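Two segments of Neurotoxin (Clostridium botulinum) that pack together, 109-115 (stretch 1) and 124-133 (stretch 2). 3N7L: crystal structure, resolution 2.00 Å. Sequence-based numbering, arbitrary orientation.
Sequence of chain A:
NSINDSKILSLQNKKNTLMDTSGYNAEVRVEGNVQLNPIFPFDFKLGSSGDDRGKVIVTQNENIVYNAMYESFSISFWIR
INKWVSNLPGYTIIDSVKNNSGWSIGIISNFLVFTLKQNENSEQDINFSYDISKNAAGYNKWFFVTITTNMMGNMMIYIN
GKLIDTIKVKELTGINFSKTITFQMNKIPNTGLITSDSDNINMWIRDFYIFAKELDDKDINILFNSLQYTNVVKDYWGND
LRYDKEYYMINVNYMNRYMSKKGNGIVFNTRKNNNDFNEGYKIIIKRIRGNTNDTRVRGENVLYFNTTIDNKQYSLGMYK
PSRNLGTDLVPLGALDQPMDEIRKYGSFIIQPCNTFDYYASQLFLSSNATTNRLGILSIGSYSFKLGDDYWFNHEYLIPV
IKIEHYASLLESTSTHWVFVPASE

Stretch 1 (109-115) SNFLVFT
Stretch 2, residues 124-133: QDINFSYDIS

The two stretches form an antiparallel pair of neighbouring β-strands, held by a ladder of backbone hydrogen bonds and extended past the strand ends by N110 and Y130. Strand 111-115 and strand 124-129 run at 161° between their N-to-C directions, their axes approach to 4.6 Å, and the contact buries 646 Å² in total.

The register is set by the bridge pattern, and the CA spacing agrees with it. F111 faces S129, V113 faces N127 and T115 faces D125 as non-hydrogen-bonded pairs, with CA-CA distances of 4.3, 4.3 and 4.2 Å; L112 with F128 and F114 with I126 are hydrogen-bonded pairs, with L112 CA 5.3 Å from F128 CA and F114 CA 5.5 Å from I126 CA. All strand residues are extended, with phi from -105° to -151° and psi from 119° to 168°. Each wide pair is closed by two hydrogen bonds: L112 N to F128 O is 2.8 Å and F128 N to L112 O 3.0 Å, while F114 N to I126 O and I126 N to F114 O are both 3.0 Å, with N-H...O angles of 158-165°. In the narrow pairs the CA hydrogens supply weaker contacts, as from F111 CA to F128 O at 3.3 Å.

Beyond the strand, N110 (phi/psi -93/24) still accepts a hydrogen bond, Y130 N to N110 O at 2.9 Å, although the 145° angle is less straight. N110 O also lies 3.1 Å from S129 CA, in a CA-H...O contact. With Y130 at chi1 73° and chi2 -108°, its ring presents a face to N110 CB, which sits 3.5 Å from the centroid and 15° off the normal, a CH-pi contact.

Side chains alternate between the two faces of the sheet. On the face bearing F111, V113, T115, D125, N127 and S129, F111 directs CB to this face, and the end of its side chain (chi1 m, chi2 82°) comes nearer to stretch 2. S129 CB lies over one face of the F111 ring, 3.7 Å from the centroid and 28° off the normal, whereas N127 ND2 approaches the ring edge, 3.2 Å from F111 CD2. V113 CB meets N127 CB at 3.8 Å; the V113 chi1 of 12° lies between wells. T115 (m) places OG1 3.6 Å from D125 CB, with D125 in p.

The other face carries buried, apolar L112, F114, I126 and F128, all with chi1 t. L112 CB lies 4.3 Å from F128 CD2, and I126 CG2 reaches the F114 ring edge while sitting 4.0 Å from F114 CB. These cross-strand contacts pack hydrocarbon against hydrocarbon beneath the hydrogen-bonded pairs.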

# COMPACT_ATOMS: atom_id res chain seq x y z
N SER A 109 -1.08 11.90 14.79
CA SER A 109 -1.58 12.64 13.63
C SER A 109 -1.08 11.89 12.40
O SER A 109 -1.13 10.67 12.36
CB SER A 109 -1.05 14.07 13.63
OG SER A 109 -1.54 14.79 14.74
N ASN A 110 -0.58 12.62 11.41
CA ASN A 110 -0.07 11.99 10.19
C ASN A 110 1.43 11.71 10.27
O ASN A 110 2.10 11.60 9.24
CB ASN A 110 -0.38 12.86 8.96
CG ASN A 110 0.16 14.29 9.08
OD1 ASN A 110 0.61 14.88 8.10
ND2 ASN A 110 0.10 14.85 10.27
N PHE A 111 1.96 11.60 11.49
CA PHE A 111 3.39 11.34 11.70
C PHE A 111 3.76 9.97 12.25
O PHE A 111 3.09 9.42 13.12
CB PHE A 111 4.01 12.36 12.68
CG PHE A 111 3.95 13.78 12.22
CD1 PHE A 111 2.80 14.54 12.40
CD2 PHE A 111 5.06 14.37 11.63
CE1 PHE A 111 2.75 15.86 11.98
CE2 PHE A 111 5.02 15.70 11.21
CZ PHE A 111 3.86 16.45 11.38
N LEU A 112 4.88 9.44 11.74
CA LEU A 112 5.46 8.19 12.20
C LEU A 112 6.80 8.72 12.71
O LEU A 112 7.57 9.28 11.93
CB LEU A 112 5.71 7.21 11.06
CG LEU A 112 6.48 5.95 11.49
CD1 LEU A 112 5.55 5.02 12.24
CD2 LEU A 112 7.04 5.24 10.27
N VAL A 113 7.09 8.56 13.99
CA VAL A 113 8.34 9.08 14.51
C VAL A 113 9.23 8.10 15.26
O VAL A 113 8.76 7.27 16.05
CB VAL A 113 8.10 10.38 15.36
CG1 VAL A 113 6.62 10.55 15.64
CG2 VAL A 113 8.89 10.36 16.65
N PHE A 114 10.52 8.20 14.97
CA PHE A 114 11.53 7.36 15.60
C PHE A 114 12.26 8.26 16.58
O PHE A 114 12.75 9.33 16.22
CB PHE A 114 12.51 6.81 14.55
CG PHE A 114 13.70 6.10 15.15
CD1 PHE A 114 14.90 6.77 15.34
CD2 PHE A 114 13.60 4.77 15.56
CE1 PHE A 114 15.99 6.14 15.94
CE2 PHE A 114 14.69 4.13 16.15
CZ PHE A 114 15.88 4.81 16.34
N THR A 115 12.32 7.81 17.83
CA THR A 115 12.95 8.58 18.89
C THR A 115 14.14 7.88 19.54
O THR A 115 14.07 6.70 19.87
CB THR A 115 11.93 8.90 20.01
OG1 THR A 115 10.82 9.60 19.45
CG2 THR A 115 12.57 9.75 21.10
N GLN A 124 16.03 12.70 20.89
CA GLN A 124 16.17 13.27 19.57
C GLN A 124 15.33 12.40 18.67
O GLN A 124 15.35 11.17 18.77
CB GLN A 124 17.64 13.26 19.13
CG GLN A 124 17.88 13.86 17.75
CD GLN A 124 19.36 14.05 17.46
OE1 GLN A 124 20.20 13.24 17.88
NE2 GLN A 124 19.69 15.11 16.72
N ASP A 125 14.56 13.01 17.78
CA ASP A 125 13.71 12.22 16.92
C ASP A 125 13.69 12.70 15.49
O ASP A 125 14.02 13.84 15.18
CB ASP A 125 12.29 12.19 17.49
CG ASP A 125 11.70 13.57 17.65
OD1 ASP A 125 10.94 13.78 18.62
OD2 ASP A 125 11.98 14.44 16.80
N ILE A 126 13.29 11.79 14.62
CA ILE A 126 13.19 12.07 13.20
C ILE A 126 11.81 11.53 12.81
O ILE A 126 11.26 10.66 13.50
CB ILE A 126 14.33 11.33 12.46
CG1 ILE A 126 14.34 11.73 10.99
CG2 ILE A 126 14.18 9.83 12.62
CD1 ILE A 126 15.55 11.19 10.24
N ASN A 127 11.22 12.05 11.74
CA ASN A 127 9.89 11.57 11.38
C ASN A 127 9.53 11.59 9.91
O ASN A 127 10.20 12.20 9.08
CB ASN A 127 8.81 12.35 12.13
CG ASN A 127 8.65 13.77 11.61
OD1 ASN A 127 9.14 14.73 12.21
ND2 ASN A 127 7.97 13.91 10.48
N PHE A 128 8.43 10.91 9.62
CA PHE A 128 7.83 10.85 8.30
C PHE A 128 6.39 11.30 8.51
O PHE A 128 5.70 10.77 9.37
CB PHE A 128 7.83 9.41 7.76
CG PHE A 128 6.76 9.15 6.72
CD1 PHE A 128 6.66 9.95 5.59
CD2 PHE A 128 5.88 8.08 6.87
CE1 PHE A 128 5.69 9.69 4.61
CE2 PHE A 128 4.91 7.80 5.89
CZ PHE A 128 4.82 8.61 4.76
N SER A 129 5.95 12.30 7.75
CA SER A 129 4.57 12.75 7.86
C SER A 129 3.95 12.51 6.48
O SER A 129 4.44 13.03 5.47
CB SER A 129 4.48 14.23 8.25
OG SER A 129 5.10 15.08 7.30
N TYR A 130 2.90 11.70 6.42
CA TYR A 130 2.29 11.42 5.13
C TYR A 130 1.52 12.61 4.57
O TYR A 130 1.08 13.49 5.31
CB TYR A 130 1.40 10.16 5.22
CG TYR A 130 0.08 10.29 5.97
CD1 TYR A 130 -0.10 9.69 7.22
CD2 TYR A 130 -1.02 10.92 5.38
CE1 TYR A 130 -1.35 9.71 7.86
CE2 TYR A 130 -2.27 10.95 6.00
CZ TYR A 130 -2.43 10.34 7.24
OH TYR A 130 -3.68 10.34 7.83
N ASP A 131 1.39 12.65 3.24
CA ASP A 131 0.68 13.73 2.56
C ASP A 131 -0.82 13.58 2.78
O ASP A 131 -1.46 12.71 2.19
CB ASP A 131 0.99 13.69 1.06
CG ASP A 131 0.40 14.87 0.32
OD1 ASP A 131 -0.77 15.23 0.59
OD2 ASP A 131 1.10 15.44 -0.54
N ILE A 132 -1.39 14.44 3.61
CA ILE A 132 -2.81 14.36 3.91
C ILE A 132 -3.70 14.53 2.68
O ILE A 132 -4.68 13.79 2.51
CB ILE A 132 -3.21 15.39 4.98
CG1 ILE A 132 -2.41 15.12 6.26
CG2 ILE A 132 -4.71 15.29 5.27
CD1 ILE A 132 -2.70 16.08 7.40
N SER A 133 -3.35 15.47 1.81
CA SER A 133 -4.16 15.71 0.61
C SER A 133 -4.25 14.49 -0.31
O SER A 133 -5.24 14.31 -1.02
CB SER A 133 -3.60 16.90 -0.17
OG SER A 133 -2.42 16.56 -0.87